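Local coordinates for protein Pre-mRNA-splicing factor SAD1 (Saccharomyces cerevisiae, PDB 4MSX) that promotes assembly of newly made U4 snRNA into the U4/U6 snRNP, is required for pre-mRNA splicing, and is a catalytically inactive relative of deubiquitinases, at residues E67-E72 and H119-N124; L128-L133 and N149-A154; S228-K233 and L244-F249. All blocks are in the same frame, centred on the assembly; numbering follows the deposited sequence.

Contact 1 (E67-E72 and H119-N124); sequences ETVVRE and HHVFLN. With ZN (zinc ion), chain B.
Val69 and Val121 form the tight part of this small contact. Their side chains cross at about a right angle. The CG2 methyl of Val69 lies 4.1 Å from Val121 CB and at the same distance from Val121 CG1. The CG1 branch of Val121 lies anti to its own backbone N (chi1 -170°), and this turns it onto Val69. No hydrogen bond joins the two segments directly.

The other side is looser and wetter. Thr68 reaches Val121 with its hydroxyl, and OG1 stands 4.1 Å from Val121 CG2. The same OG1 takes a hydrogen bond from a water at 2.8 Å. That water accepts in turn from the backbone N of His120 at 2.9 Å, so a single water spans the gap. Thr68 OG1 has a second hydrogen-bond partner in Tyr65 O, which ties the hydroxyl back to its own turn of chain.

His119 belongs to the zinc site of the UBP-type zinc finger. Its ND1 binds the zinc ion at 2.2 Å, and Cys94, Cys97 and His113 complete the coordination. The metal therefore fixes the start of the segment whose strand meets Val69. The 67-72 chain touches that strand rather than the metal.

Around the contact, strand 121-124 runs between strands 91-94 and 130-132 in an antiparallel sheet. Val121 also packs on Met132, and its backbone bonds to Leu95. Val69 continues onto Leu147 and Ile151 of helix 146-155.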
loop_
_atom_site.group_PDB
_atom_site.type_symbol
_atom_site.label_atom_id
_atom_site.label_comp_id
_atom_site.label_asym_id
_atom_site.label_seq_id
_atom_site.Cartn_x
_atom_site.Cartn_y
_atom_site.Cartn_z
ATOM N N GLU A 67 13.994 22.685 -23.279
ATOM C CA GLU A 67 14.117 23.675 -22.216
ATOM C C GLU A 67 12.764 24.235 -21.767
ATOM O O GLU A 67 12.704 24.951 -20.757
ATOM C CB GLU A 67 15.037 24.830 -22.626
ATOM C CG GLU A 67 14.492 25.659 -23.789
ATOM C CD GLU A 67 15.378 26.891 -24.133
ATOM O OE1 GLU A 67 16.564 26.723 -24.544
ATOM O OE2 GLU A 67 14.866 28.026 -23.988
ATOM N N THR A 68 11.685 23.967 -22.504
ATOM C CA THR A 68 10.371 24.492 -22.059
ATOM C C THR A 68 9.662 23.551 -21.053
ATOM O O THR A 68 8.638 23.925 -20.449
ATOM C CB THR A 68 9.393 24.743 -23.195
ATOM O OG1 THR A 68 9.046 23.523 -23.884
ATOM C CG2 THR A 68 10.029 25.767 -24.228
ATOM N N VAL A 69 10.186 22.336 -20.917
ATOM C CA VAL A 69 9.551 21.325 -20.048
ATOM C C VAL A 69 9.661 21.768 -18.601
ATOM O O VAL A 69 10.674 22.310 -18.211
ATOM C CB VAL A 69 10.187 19.936 -20.306
ATOM C CG1 VAL A 69 9.815 18.932 -19.228
ATOM C CG2 VAL A 69 9.693 19.431 -21.620
ATOM N N VAL A 70 8.598 21.587 -17.800
ATOM C CA VAL A 70 8.659 21.989 -16.401
ATOM C C VAL A 70 8.293 20.755 -15.521
ATOM O O VAL A 70 7.123 20.447 -15.301
ATOM C CB VAL A 70 7.705 23.192 -16.072
ATOM C CG1 VAL A 70 7.972 23.675 -14.619
ATOM C CG2 VAL A 70 7.953 24.358 -17.034
ATOM N N ARG A 71 9.302 20.035 -15.073
ATOM C CA ARG A 71 9.065 18.788 -14.338
ATOM C C ARG A 71 8.205 18.996 -13.098
ATOM O O ARG A 71 7.370 18.156 -12.778
ATOM C CB ARG A 71 10.402 18.134 -13.990
ATOM C CG ARG A 71 11.040 17.516 -15.231
ATOM C CD ARG A 71 12.275 16.692 -14.909
ATOM N NE ARG A 71 13.233 17.520 -14.188
ATOM C CZ ARG A 71 14.296 17.044 -13.554
ATOM N NH1 ARG A 71 14.536 15.738 -13.558
ATOM N NH2 ARG A 71 15.089 17.869 -12.882
ATOM N N GLU A 72 8.387 20.120 -12.411
ATOM C CA GLU A 72 7.665 20.380 -11.181
ATOM C C GLU A 72 6.150 20.407 -11.415
ATOM O O GLU A 72 5.403 20.303 -10.457
ATOM C CB GLU A 72 8.105 21.710 -10.546
ATOM C CG GLU A 72 9.582 21.751 -10.064
ATOM C CD GLU A 72 10.653 21.865 -11.202
ATOM O OE1 GLU A 72 10.312 22.104 -12.402
ATOM O OE2 GLU A 72 11.861 21.703 -10.875
ATOM N N HIS A 119 2.546 25.354 -26.207
ATOM C CA HIS A 119 3.208 24.268 -25.382
ATOM C C HIS A 119 3.385 23.116 -26.354
ATOM O O HIS A 119 2.416 22.674 -26.957
ATOM C CB HIS A 119 2.324 23.876 -24.132
ATOM C CG HIS A 119 2.225 24.958 -23.106
ATOM N ND1 HIS A 119 1.375 24.898 -22.028
ATOM C CD2 HIS A 119 2.860 26.152 -23.009
ATOM C CE1 HIS A 119 1.502 25.990 -21.291
ATOM N NE2 HIS A 119 2.386 26.775 -21.878
ATOM N N HIS A 120 4.618 22.647 -26.585
ATOM C CA HIS A 120 4.849 21.786 -27.739
ATOM C C HIS A 120 5.362 20.394 -27.456
ATOM O O HIS A 120 5.441 19.603 -28.399
ATOM C CB HIS A 120 5.822 22.515 -28.710
ATOM C CG HIS A 120 5.263 23.828 -29.161
ATOM N ND1 HIS A 120 4.335 23.916 -30.178
ATOM C CD2 HIS A 120 5.407 25.085 -28.667
ATOM C CE1 HIS A 120 3.961 25.181 -30.324
ATOM N NE2 HIS A 120 4.605 25.912 -29.428
ATOM N N VAL A 121 5.664 20.070 -26.185
ATOM C CA VAL A 121 6.227 18.714 -25.886
ATOM C C VAL A 121 5.198 17.919 -25.038
ATOM O O VAL A 121 4.764 18.434 -24.009
ATOM C CB VAL A 121 7.555 18.848 -25.077
ATOM C CG1 VAL A 121 8.303 17.472 -24.977
ATOM C CG2 VAL A 121 8.457 19.903 -25.735
ATOM N N PHE A 122 4.799 16.742 -25.526
ATOM C CA PHE A 122 3.752 15.934 -24.942
ATOM C C PHE A 122 4.270 14.507 -24.671
ATOM O O PHE A 122 5.175 14.007 -25.369
ATOM C CB PHE A 122 2.568 15.850 -25.900
ATOM C CG PHE A 122 1.880 17.183 -26.056
ATOM C CD1 PHE A 122 2.467 18.170 -26.878
ATOM C CD2 PHE A 122 0.749 17.504 -25.286
ATOM C CE1 PHE A 122 1.879 19.443 -26.979
ATOM C CE2 PHE A 122 0.130 18.739 -25.388
ATOM C CZ PHE A 122 0.686 19.731 -26.252
ATOM N N LEU A 123 3.651 13.853 -23.687
ATOM C CA LEU A 123 3.892 12.441 -23.446
ATOM C C LEU A 123 2.598 11.704 -23.685
ATOM O O LEU A 123 1.558 12.029 -23.079
ATOM C CB LEU A 123 4.363 12.244 -21.967
ATOM C CG LEU A 123 4.526 10.785 -21.586
ATOM C CD1 LEU A 123 5.654 10.021 -22.410
ATOM C CD2 LEU A 123 4.851 10.746 -20.115
ATOM N N ASN A 124 2.626 10.663 -24.501
ATOM C CA ASN A 124 1.429 9.844 -24.630
ATOM C C ASN A 124 1.347 8.980 -23.369
ATOM O O ASN A 124 2.293 8.240 -23.122
ATOM C CB ASN A 124 1.525 8.910 -25.856
ATOM C CG ASN A 124 0.261 8.105 -26.077
ATOM O OD1 ASN A 124 -0.227 7.423 -25.166
ATOM N ND2 ASN A 124 -0.311 8.203 -27.284
HETATM ZN ZN ZN B . 0.382 22.935 -21.694
HETATM O O HOH W 1 6.963 24.066 -25.658
#

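Contact 2 (L128-L133 and N149-A154); sequences LKFYML and NSIKFA
The helical hydrogen bond from Phe153 N to Asn149 O, 2.9 Å long, belongs to the turn that presents Ile151 and Lys152 to Phe130 and Leu128. Here helix 146-155 packs against the 128-133 chain of the UBP-type zinc finger, where strand 130-132 forms part of an antiparallel sheet. No hydrogen bond crosses between the two segments. Carbon contacts do most of the work, with one backbone N and one carbonyl O also touched, and about 224 Å² is buried in all.

Phe130 carries the inner part. Its ring meets the helix with its far edge and not with a face. The Ile151 CG2 methyl lies at that edge, in the plane of the ring, 3.9 Å from Phe130 CE2. This methyl is anti to the backbone N of Ile151, which leaves it beside the carbonyl carbon and aimed at the ring. Phe130 CZ also comes within 4.0 Å of Lys152 N and 4.2 Å of Lys152 CB. The ring tip thus rests on the helix backbone as well as on side chains.

Lys152 covers the outer part. Its CG is anti to the backbone N (chi1 -171°) and the rest of the chain is extended, so its methylene groups run along Leu128. Both Phe130 and Ile151 are buried, while Leu128 and Lys152 are partly exposed. Leu128 also touches Tyr156, and Phe130 packs on Leu123 of the neighbouring strand. At the outer end of the contact, Lys152 CE lies 4.2 Å from Leu128 CB and 4.1 Å from Leu128 O.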
loop_
_atom_site.group_PDB
_atom_site.type_symbol
_atom_site.label_atom_id
_atom_site.label_comp_id
_atom_site.label_asym_id
_atom_site.label_seq_id
_atom_site.Cartn_x
_atom_site.Cartn_y
_atom_site.Cartn_z
ATOM N N LEU A 128 3.654 5.812 -23.624
ATOM C CA LEU A 128 4.871 6.457 -23.107
ATOM C C LEU A 128 5.888 6.936 -24.185
ATOM O O LEU A 128 7.084 7.111 -23.906
ATOM C CB LEU A 128 5.553 5.536 -22.081
ATOM C CG LEU A 128 4.699 5.133 -20.880
ATOM C CD1 LEU A 128 5.605 4.382 -19.880
ATOM C CD2 LEU A 128 4.063 6.350 -20.219
ATOM N N LYS A 129 5.422 7.194 -25.398
ATOM C CA LYS A 129 6.263 7.868 -26.400
ATOM C C LYS A 129 6.039 9.395 -26.360
ATOM O O LYS A 129 4.941 9.846 -26.056
ATOM C CB LYS A 129 5.905 7.339 -27.783
ATOM C CG LYS A 129 6.390 5.920 -28.041
ATOM C CD LYS A 129 5.591 5.291 -29.171
ATOM C CE LYS A 129 6.085 3.893 -29.507
ATOM N NZ LYS A 129 5.079 3.233 -30.390
ATOM N N PHE A 130 7.093 10.158 -26.621
ATOM C CA PHE A 130 7.066 11.603 -26.568
ATOM C C PHE A 130 6.845 12.190 -27.966
ATOM O O PHE A 130 7.401 11.676 -28.969
ATOM C CB PHE A 130 8.405 12.115 -26.100
ATOM C CG PHE A 130 8.725 11.773 -24.665
ATOM C CD1 PHE A 130 9.365 10.574 -24.341
ATOM C CD2 PHE A 130 8.349 12.650 -23.630
ATOM C CE1 PHE A 130 9.667 10.282 -23.006
ATOM C CE2 PHE A 130 8.659 12.344 -22.283
ATOM C CZ PHE A 130 9.315 11.167 -21.993
ATOM N N TYR A 131 6.101 13.287 -28.022
ATOM C CA TYR A 131 5.744 13.896 -29.313
ATOM C C TYR A 131 5.913 15.382 -29.247
ATOM O O TYR A 131 5.675 16.020 -28.200
ATOM C CB TYR A 131 4.302 13.582 -29.679
ATOM C CG TYR A 131 4.089 12.151 -30.001
ATOM C CD1 TYR A 131 4.227 11.673 -31.308
ATOM C CD2 TYR A 131 3.826 11.226 -28.989
ATOM C CE1 TYR A 131 4.067 10.320 -31.602
ATOM C CE2 TYR A 131 3.651 9.888 -29.277
ATOM C CZ TYR A 131 3.787 9.433 -30.575
ATOM O OH TYR A 131 3.627 8.093 -30.836
ATOM N N MET A 132 6.269 15.948 -30.399
ATOM C CA MET A 132 6.255 17.376 -30.593
ATOM C C MET A 132 4.962 17.708 -31.335
ATOM O O MET A 132 4.600 17.028 -32.309
ATOM C CB MET A 132 7.439 17.800 -31.473
ATOM C CG MET A 132 8.779 17.725 -30.790
ATOM S SD MET A 132 8.874 18.888 -29.405
ATOM C CE MET A 132 10.653 18.860 -29.087
ATOM N N LEU A 133 4.267 18.720 -30.854
ATOM C CA LEU A 133 3.038 19.212 -31.522
ATOM C C LEU A 133 3.147 20.723 -31.649
ATOM O O LEU A 133 3.586 21.413 -30.716
ATOM C CB LEU A 133 1.760 18.817 -30.737
ATOM C CG LEU A 133 1.422 17.324 -30.563
ATOM C CD1 LEU A 133 0.147 17.107 -29.685
ATOM C CD2 LEU A 133 1.216 16.660 -31.908
ATOM N N ASN A 149 14.260 10.623 -19.994
ATOM C CA ASN A 149 14.335 9.412 -19.182
ATOM C C ASN A 149 13.648 9.676 -17.842
ATOM O O ASN A 149 12.902 8.854 -17.349
ATOM C CB ASN A 149 15.802 9.015 -18.886
ATOM C CG ASN A 149 16.539 8.476 -20.117
ATOM O OD1 ASN A 149 15.931 7.891 -21.028
ATOM N ND2 ASN A 149 17.865 8.672 -20.144
ATOM N N SER A 150 13.997 10.797 -17.234
ATOM C CA SER A 150 13.482 11.204 -15.937
ATOM C C SER A 150 11.950 11.248 -15.970
ATOM O O SER A 150 11.281 10.753 -15.068
ATOM C CB SER A 150 14.018 12.602 -15.657
ATOM O OG SER A 150 13.544 13.163 -14.462
ATOM N N ILE A 151 11.378 11.838 -17.029
ATOM C CA ILE A 151 9.918 11.972 -17.098
ATOM C C ILE A 151 9.236 10.663 -17.351
ATOM O O ILE A 151 8.223 10.338 -16.719
ATOM C CB ILE A 151 9.493 13.022 -18.214
ATOM C CG1 ILE A 151 9.865 14.410 -17.721
ATOM C CG2 ILE A 151 7.994 12.930 -18.495
ATOM C CD1 ILE A 151 9.877 15.463 -18.901
ATOM N N LYS A 152 9.833 9.844 -18.207
ATOM C CA LYS A 152 9.239 8.554 -18.500
ATOM C C LYS A 152 9.305 7.687 -17.196
ATOM O O LYS A 152 8.403 6.882 -16.912
ATOM C CB LYS A 152 10.032 7.843 -19.586
ATOM C CG LYS A 152 9.377 6.581 -20.115
ATOM C CD LYS A 152 10.189 6.050 -21.289
ATOM C CE LYS A 152 9.657 4.738 -21.818
ATOM N NZ LYS A 152 10.437 4.286 -23.024
ATOM N N PHE A 153 10.360 7.874 -16.421
ATOM C CA PHE A 153 10.500 7.097 -15.172
ATOM C C PHE A 153 9.431 7.542 -14.124
ATOM O O PHE A 153 8.912 6.716 -13.351
ATOM C CB PHE A 153 11.859 7.312 -14.601
ATOM C CG PHE A 153 12.210 6.350 -13.481
ATOM C CD1 PHE A 153 11.740 6.564 -12.189
ATOM C CD2 PHE A 153 13.029 5.253 -13.735
ATOM C CE1 PHE A 153 12.094 5.692 -11.142
ATOM C CE2 PHE A 153 13.393 4.362 -12.673
ATOM C CZ PHE A 153 12.932 4.604 -11.397
ATOM N N ALA A 154 9.108 8.842 -14.094
ATOM C CA ALA A 154 8.071 9.355 -13.200
ATOM C C ALA A 154 6.706 8.755 -13.534
ATOM O O ALA A 154 5.863 8.549 -12.629
ATOM C CB ALA A 154 7.992 10.925 -13.274
#

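Contact 3 (S228-K233 and L244-F249); sequences SICVKK and LSVDDF
In the USP domain, helix 222-234 packs against the start of helix 247-256 and the chain leading into it. Cys230 is the central residue on the first helix. Its sulfur sits over one face of the Phe249 ring, a sulfur-aromatic contact. SG lies 4.1 Å from the ring centroid, in a direction 24° off the ring normal. It is shifted toward the rim, so the nearest ring atom is Phe249 CG at 3.7 Å. The Cys230 sulfur is anti to the carbonyl carbon (chi1 -70°), while Phe249 CG is anti to its own backbone N (chi1 175°). These two turns bring the sulfur above the ring.

Val246 meets the same sulfur, with its CG1 4.2 Å from Cys230 SG. This valine occupies the N-cap position of helix 247-256. One sulfur thus touches both the residue before the helix and an aromatic residue in its first turn. The helices are consistent with the helical thumb subdomain of ubiquitin-specific proteases. Val246 also packs on His196 and Leu199 of helix 189-203, which brings a third helix to the contact.

One turn on, at Lys233, the two methyls of Leu244 straddle the lysine CB. Leu244 CD1 and CD2 each lie 4.0 Å from Lys233 CB, and CD1 is 3.9 Å from Lys233 C. Only the base of the lysine packs on the leucine. The extended chain then leads its amino group away to a salt bridge with Asp77. The same Asp77 carboxylate accepts a hydrogen bond from Ser245 N with its other oxygen, and so ties the two segments from outside.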
loop_
_atom_site.group_PDB
_atom_site.type_symbol
_atom_site.label_atom_id
_atom_site.label_comp_id
_atom_site.label_asym_id
_atom_site.label_seq_id
_atom_site.Cartn_x
_atom_site.Cartn_y
_atom_site.Cartn_z
ATOM N N SER A 228 0.221 -2.643 -10.016
ATOM C CA SER A 228 1.683 -2.813 -10.168
ATOM C C SER A 228 2.328 -1.438 -10.287
ATOM O O SER A 228 3.455 -1.191 -9.767
ATOM C CB SER A 228 2.055 -3.701 -11.401
ATOM O OG SER A 228 1.780 -3.033 -12.630
ATOM N N ILE A 229 1.646 -0.514 -10.980
ATOM C CA ILE A 229 2.216 0.809 -11.082
ATOM C C ILE A 229 2.250 1.532 -9.709
ATOM O O ILE A 229 3.192 2.270 -9.439
ATOM C CB ILE A 229 1.511 1.633 -12.237
ATOM C CG1 ILE A 229 1.942 1.006 -13.598
ATOM C CG2 ILE A 229 1.841 3.108 -12.122
ATOM C CD1 ILE A 229 1.076 1.368 -14.773
ATOM N N CYS A 230 1.207 1.380 -8.871
ATOM C CA CYS A 230 1.264 1.970 -7.518
ATOM C C CYS A 230 2.509 1.461 -6.760
ATOM O O CYS A 230 3.217 2.238 -6.084
ATOM C CB CYS A 230 0.033 1.549 -6.700
ATOM S SG CYS A 230 -1.508 2.362 -7.365
ATOM N N VAL A 231 2.712 0.143 -6.819
ATOM C CA VAL A 231 3.832 -0.489 -6.058
ATOM C C VAL A 231 5.158 0.031 -6.630
ATOM O O VAL A 231 6.052 0.405 -5.882
ATOM C CB VAL A 231 3.771 -2.038 -6.110
ATOM C CG1 VAL A 231 5.046 -2.648 -5.438
ATOM C CG2 VAL A 231 2.471 -2.545 -5.440
ATOM N N LYS A 232 5.246 0.130 -7.962
ATOM C CA LYS A 232 6.473 0.699 -8.565
ATOM C C LYS A 232 6.740 2.145 -8.150
ATOM O O LYS A 232 7.912 2.542 -7.937
ATOM C CB LYS A 232 6.412 0.616 -10.089
ATOM C CG LYS A 232 6.458 -0.851 -10.612
ATOM C CD LYS A 232 6.049 -0.811 -12.122
ATOM C CE LYS A 232 5.802 -2.160 -12.737
ATOM N NZ LYS A 232 7.050 -2.857 -12.841
ATOM N N LYS A 233 5.682 2.955 -8.010
ATOM C CA LYS A 233 5.909 4.319 -7.547
ATOM C C LYS A 233 6.243 4.375 -6.097
ATOM O O LYS A 233 7.018 5.248 -5.686
ATOM C CB LYS A 233 4.624 5.191 -7.793
ATOM C CG LYS A 233 4.444 5.458 -9.305
ATOM C CD LYS A 233 3.055 6.128 -9.603
ATOM C CE LYS A 233 3.013 6.550 -11.096
ATOM N NZ LYS A 233 1.584 7.125 -11.375
ATOM N N LEU A 244 2.652 10.358 -2.675
ATOM C CA LEU A 244 1.910 9.865 -3.814
ATOM C C LEU A 244 0.441 10.164 -3.610
ATOM O O LEU A 244 0.025 10.384 -2.479
ATOM C CB LEU A 244 2.065 8.350 -3.948
ATOM C CG LEU A 244 3.505 7.913 -4.212
ATOM C CD1 LEU A 244 3.517 6.393 -4.154
ATOM C CD2 LEU A 244 3.924 8.479 -5.613
ATOM N N SER A 245 -0.331 10.111 -4.692
ATOM C CA SER A 245 -1.789 10.137 -4.546
ATOM C C SER A 245 -2.277 8.801 -5.056
ATOM O O SER A 245 -1.882 8.412 -6.154
ATOM C CB SER A 245 -2.432 11.282 -5.385
ATOM O OG SER A 245 -3.858 11.089 -5.405
ATOM N N VAL A 246 -3.153 8.100 -4.321
ATOM C CA VAL A 246 -3.811 6.957 -4.957
ATOM C C VAL A 246 -5.346 7.089 -5.031
ATOM O O VAL A 246 -6.049 6.088 -5.179
ATOM C CB VAL A 246 -3.420 5.621 -4.253
ATOM C CG1 VAL A 246 -1.897 5.328 -4.486
ATOM C CG2 VAL A 246 -3.777 5.712 -2.744
ATOM N N ASP A 247 -5.829 8.331 -4.989
ATOM C CA ASP A 247 -7.286 8.616 -5.070
ATOM C C ASP A 247 -7.873 7.966 -6.315
ATOM O O ASP A 247 -8.885 7.270 -6.242
ATOM C CB ASP A 247 -7.567 10.119 -5.136
ATOM C CG ASP A 247 -7.179 10.843 -3.902
ATOM O OD1 ASP A 247 -6.335 10.357 -3.096
ATOM O OD2 ASP A 247 -7.733 11.927 -3.670
ATOM N N ASP A 248 -7.241 8.175 -7.481
ATOM C CA ASP A 248 -7.801 7.598 -8.700
ATOM C C ASP A 248 -7.777 6.078 -8.710
ATOM O O ASP A 248 -8.700 5.450 -9.231
ATOM C CB ASP A 248 -7.019 8.043 -9.962
ATOM C CG ASP A 248 -7.578 7.404 -11.224
ATOM O OD1 ASP A 248 -8.786 7.691 -11.502
ATOM O OD2 ASP A 248 -6.861 6.613 -11.901
ATOM N N PHE A 249 -6.690 5.468 -8.218
ATOM C CA PHE A 249 -6.636 4.004 -8.137
ATOM C C PHE A 249 -7.830 3.489 -7.260
ATOM O O PHE A 249 -8.565 2.577 -7.671
ATOM C CB PHE A 249 -5.292 3.519 -7.532
ATOM C CG PHE A 249 -5.231 2.027 -7.303
ATOM C CD1 PHE A 249 -5.351 1.157 -8.359
ATOM C CD2 PHE A 249 -5.134 1.502 -6.016
ATOM C CE1 PHE A 249 -5.320 -0.218 -8.177
ATOM C CE2 PHE A 249 -5.098 0.139 -5.804
ATOM C CZ PHE A 249 -5.174 -0.742 -6.889
#

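Contacts 1 and 2 hold neighbouring strands of one zinc-finger sheet, with centres 8 Å apart. They touch directly: Val69 CG1 lies 3.5 Å from Ile151 CD1, and Phe122 and Tyr131 are joined by their backbones. Both are partly buried and lie well out from the chain centre. Contact 3 is a buried contact between helices of the USP domain, about 8 Å from that centre. Contact 1 adds a bridging water and a zinc ligand to its valine packing. Contact 2 uses an aromatic edge and a lysine chain, whereas contact 3 uses sulfur over a ring face. Lys233 CE packs on Ala154 O, linking contacts 2 and 3.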